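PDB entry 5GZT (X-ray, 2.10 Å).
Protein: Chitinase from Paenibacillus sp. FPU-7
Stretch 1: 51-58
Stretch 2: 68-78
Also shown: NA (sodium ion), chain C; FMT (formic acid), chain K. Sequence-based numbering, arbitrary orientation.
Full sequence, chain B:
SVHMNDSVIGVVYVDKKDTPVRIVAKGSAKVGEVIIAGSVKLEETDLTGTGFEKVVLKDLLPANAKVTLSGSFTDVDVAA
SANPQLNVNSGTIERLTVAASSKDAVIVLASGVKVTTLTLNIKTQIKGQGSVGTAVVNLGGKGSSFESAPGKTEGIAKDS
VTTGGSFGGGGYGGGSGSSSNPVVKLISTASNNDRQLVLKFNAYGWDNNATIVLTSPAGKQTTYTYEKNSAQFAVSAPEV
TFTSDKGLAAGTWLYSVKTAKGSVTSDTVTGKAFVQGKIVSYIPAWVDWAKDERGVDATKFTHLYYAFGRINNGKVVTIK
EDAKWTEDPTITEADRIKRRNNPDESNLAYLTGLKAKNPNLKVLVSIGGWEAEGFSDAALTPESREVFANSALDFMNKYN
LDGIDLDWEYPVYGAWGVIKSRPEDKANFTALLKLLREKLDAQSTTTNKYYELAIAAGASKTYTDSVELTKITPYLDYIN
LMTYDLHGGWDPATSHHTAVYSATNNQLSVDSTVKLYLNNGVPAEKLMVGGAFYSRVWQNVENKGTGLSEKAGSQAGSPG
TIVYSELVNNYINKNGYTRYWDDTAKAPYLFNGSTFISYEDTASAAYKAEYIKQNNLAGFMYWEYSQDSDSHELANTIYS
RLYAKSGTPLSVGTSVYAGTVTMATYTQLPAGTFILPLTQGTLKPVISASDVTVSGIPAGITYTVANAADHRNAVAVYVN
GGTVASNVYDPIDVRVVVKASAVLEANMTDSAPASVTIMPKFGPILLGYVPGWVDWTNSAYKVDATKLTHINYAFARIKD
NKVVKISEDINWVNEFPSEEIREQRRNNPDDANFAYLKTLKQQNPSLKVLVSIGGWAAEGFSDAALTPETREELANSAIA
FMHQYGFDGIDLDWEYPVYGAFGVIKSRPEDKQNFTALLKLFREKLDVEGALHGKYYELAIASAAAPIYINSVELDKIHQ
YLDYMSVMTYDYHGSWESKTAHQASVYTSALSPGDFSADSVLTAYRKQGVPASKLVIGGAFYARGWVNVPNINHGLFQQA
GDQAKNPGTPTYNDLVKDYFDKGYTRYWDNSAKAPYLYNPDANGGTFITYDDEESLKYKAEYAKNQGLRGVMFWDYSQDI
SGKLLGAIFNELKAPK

Stretch 1 51-58: GFEKVVLK
Stretch 2 68-78: TLSGSFTDVDV

Strand 55-57 runs parallel to strand 75-78, with axes 4.7 Å apart and 2° between their directions. The register pairs Val55 with Val76, Val56 with Asp77 and Leu57 with Val78.

Gly51 has positive phi (69/-124) and makes no contact. Phe52 (-83/154, chi1 m) points toward stretch 2. Its O and Ser72 O bind the sodium ion at 2.5 and 2.4 Å, which holds these two carbonyl oxygens 3.4 Å apart. Phe52 CB lies 3.5 Å from Phe73 CE2. The two rings are near parallel (23°) but slid apart, centroids 6.0 Å, so they barely overlap.

Glu53 (-133/-79) accepts a hydrogen bond at O from Thr74 N, 2.9 Å. The chain turns a corner at Thr74 (-96/-85, chi1 p). Lys54 is extended (-89/138, chi1 t); its NZ stays 4.5 Å from Asp77 OD1, beyond a salt bridge.

Val55 (-137/138, chi1 t) donates from N to Asp75 O, 3.0 Å, and accepts at O from Asp77 N, 2.9 Å. Its CG2 packs 3.6 Å from Phe73 CD2, on the face shared with Val76, Leu57 and Val78. Val56 (-136/131, t) and Asp77 take the other face.

Leu57 (-96/114, chi1 m, chi2 p) donates from N to Asp77 O, 2.8 Å. Lys58 points away.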

# COMPACT_ATOMS: atom_id res chain seq x y z
N GLY B 51 21.54 -45.35 36.83
CA GLY B 51 22.84 -45.76 37.35
C GLY B 51 23.48 -44.76 38.31
O GLY B 51 22.87 -44.42 39.34
N PHE B 52 24.72 -44.33 37.98
CA PHE B 52 25.42 -43.32 38.78
C PHE B 52 24.96 -41.94 38.39
O PHE B 52 24.52 -41.71 37.26
CB PHE B 52 26.92 -43.36 38.62
CG PHE B 52 27.51 -44.67 38.95
CD1 PHE B 52 27.77 -45.01 40.26
CD2 PHE B 52 27.85 -45.54 37.92
CE1 PHE B 52 28.36 -46.23 40.57
CE2 PHE B 52 28.44 -46.78 38.20
CZ PHE B 52 28.71 -47.12 39.53
N GLU B 53 25.08 -41.01 39.34
CA GLU B 53 24.81 -39.59 39.01
C GLU B 53 25.89 -38.64 39.53
O GLU B 53 26.75 -38.23 38.75
CB GLU B 53 23.38 -39.21 39.42
CG GLU B 53 22.36 -39.78 38.43
CD GLU B 53 20.95 -39.32 38.67
OE1 GLU B 53 20.51 -39.47 39.81
OE2 GLU B 53 20.31 -38.87 37.72
N LYS B 54 25.84 -38.31 40.81
CA LYS B 54 26.80 -37.43 41.41
C LYS B 54 28.01 -38.23 41.94
O LYS B 54 27.88 -39.33 42.54
CB LYS B 54 26.13 -36.55 42.50
CG LYS B 54 27.07 -35.54 43.20
CD LYS B 54 26.37 -34.44 44.03
CE LYS B 54 27.25 -33.88 45.18
NZ LYS B 54 28.41 -33.05 44.78
N VAL B 55 29.19 -37.67 41.72
CA VAL B 55 30.42 -38.23 42.17
C VAL B 55 31.28 -37.11 42.73
O VAL B 55 31.38 -36.05 42.08
CB VAL B 55 31.18 -38.90 40.98
CG1 VAL B 55 32.46 -39.53 41.47
CG2 VAL B 55 30.31 -39.91 40.26
N VAL B 56 31.94 -37.36 43.86
CA VAL B 56 32.78 -36.37 44.52
C VAL B 56 34.02 -37.09 44.92
O VAL B 56 33.90 -38.11 45.58
CB VAL B 56 32.17 -35.81 45.87
CG1 VAL B 56 33.04 -34.67 46.42
CG2 VAL B 56 30.73 -35.37 45.74
N LEU B 57 35.20 -36.53 44.61
CA LEU B 57 36.48 -37.02 45.09
C LEU B 57 36.77 -36.15 46.30
O LEU B 57 36.91 -34.92 46.14
CB LEU B 57 37.60 -36.85 44.03
CG LEU B 57 37.50 -37.87 42.87
CD1 LEU B 57 36.18 -37.74 42.16
CD2 LEU B 57 38.67 -37.73 41.94
N LYS B 58 36.79 -36.74 47.49
CA LYS B 58 36.87 -35.92 48.75
C LYS B 58 38.26 -35.76 49.21
O LYS B 58 39.18 -36.42 48.66
CB LYS B 58 36.06 -36.54 49.86
CG LYS B 58 34.57 -36.39 49.67
CD LYS B 58 34.00 -35.35 50.61
CE LYS B 58 32.52 -35.28 50.42
NZ LYS B 58 31.99 -34.05 51.02
N THR B 68 38.77 -43.74 38.14
CA THR B 68 38.29 -43.65 36.77
C THR B 68 36.82 -43.89 36.60
O THR B 68 36.26 -44.68 37.30
CB THR B 68 39.22 -44.33 35.70
OG1 THR B 68 38.50 -45.01 34.67
CG2 THR B 68 40.25 -45.13 36.25
N LEU B 69 36.24 -43.18 35.63
CA LEU B 69 34.80 -43.11 35.39
C LEU B 69 34.50 -43.49 33.96
O LEU B 69 35.16 -42.99 33.01
CB LEU B 69 34.26 -41.66 35.62
CG LEU B 69 33.89 -41.21 37.06
CD1 LEU B 69 34.81 -41.72 38.14
CD2 LEU B 69 33.73 -39.68 37.18
N SER B 70 33.47 -44.32 33.81
CA SER B 70 32.86 -44.67 32.52
C SER B 70 31.40 -44.72 32.75
O SER B 70 30.97 -45.46 33.59
CB SER B 70 33.32 -46.05 32.01
OG SER B 70 34.73 -46.01 31.87
N GLY B 71 30.66 -43.97 31.95
CA GLY B 71 29.25 -43.82 32.16
C GLY B 71 28.78 -42.39 31.93
O GLY B 71 29.55 -41.54 31.47
N SER B 72 27.50 -42.18 32.26
CA SER B 72 26.79 -40.88 32.08
C SER B 72 26.59 -40.28 33.45
O SER B 72 25.87 -40.87 34.25
CB SER B 72 25.43 -41.05 31.42
OG SER B 72 24.91 -39.80 31.00
N PHE B 73 27.26 -39.15 33.75
CA PHE B 73 27.25 -38.60 35.09
C PHE B 73 26.64 -37.20 35.09
O PHE B 73 26.48 -36.55 34.06
CB PHE B 73 28.63 -38.65 35.73
CG PHE B 73 29.25 -40.01 35.78
CD1 PHE B 73 29.92 -40.53 34.68
CD2 PHE B 73 29.19 -40.77 36.93
CE1 PHE B 73 30.52 -41.78 34.74
CE2 PHE B 73 29.77 -42.06 36.99
CZ PHE B 73 30.44 -42.55 35.88
N THR B 74 26.23 -36.75 36.26
CA THR B 74 25.63 -35.40 36.35
C THR B 74 26.75 -34.43 36.76
O THR B 74 27.39 -33.84 35.89
CB THR B 74 24.42 -35.41 37.33
OG1 THR B 74 24.80 -36.06 38.56
CG2 THR B 74 23.28 -36.15 36.72
N ASP B 75 26.98 -34.33 38.07
CA ASP B 75 27.92 -33.44 38.66
C ASP B 75 29.02 -34.32 39.14
O ASP B 75 28.78 -35.26 39.92
CB ASP B 75 27.36 -32.67 39.88
CG ASP B 75 26.24 -31.71 39.52
OD1 ASP B 75 26.45 -30.78 38.74
OD2 ASP B 75 25.16 -31.85 40.06
N VAL B 76 30.23 -33.98 38.72
CA VAL B 76 31.41 -34.66 39.20
C VAL B 76 32.32 -33.58 39.69
O VAL B 76 32.68 -32.69 38.92
CB VAL B 76 32.14 -35.41 38.09
CG1 VAL B 76 33.44 -36.04 38.62
CG2 VAL B 76 31.21 -36.40 37.47
N ASP B 77 32.81 -33.79 40.90
CA ASP B 77 33.48 -32.82 41.68
C ASP B 77 34.82 -33.31 42.18
O ASP B 77 34.83 -34.27 42.97
CB ASP B 77 32.60 -32.59 42.92
CG ASP B 77 32.17 -31.23 43.02
OD1 ASP B 77 31.29 -30.81 42.21
OD2 ASP B 77 32.78 -30.61 43.89
N VAL B 78 35.90 -32.62 41.83
CA VAL B 78 37.22 -33.01 42.27
C VAL B 78 37.58 -31.99 43.34
O VAL B 78 37.88 -30.83 43.03
CB VAL B 78 38.23 -32.97 41.12
CG1 VAL B 78 39.57 -33.44 41.55
CG2 VAL B 78 37.69 -33.71 39.91
NA NA C . 24.21 -42.48 34.95
C FMT K . 36.68 -48.50 29.98
O1 FMT K . 37.41 -48.41 30.98
O2 FMT K . 35.59 -47.72 29.78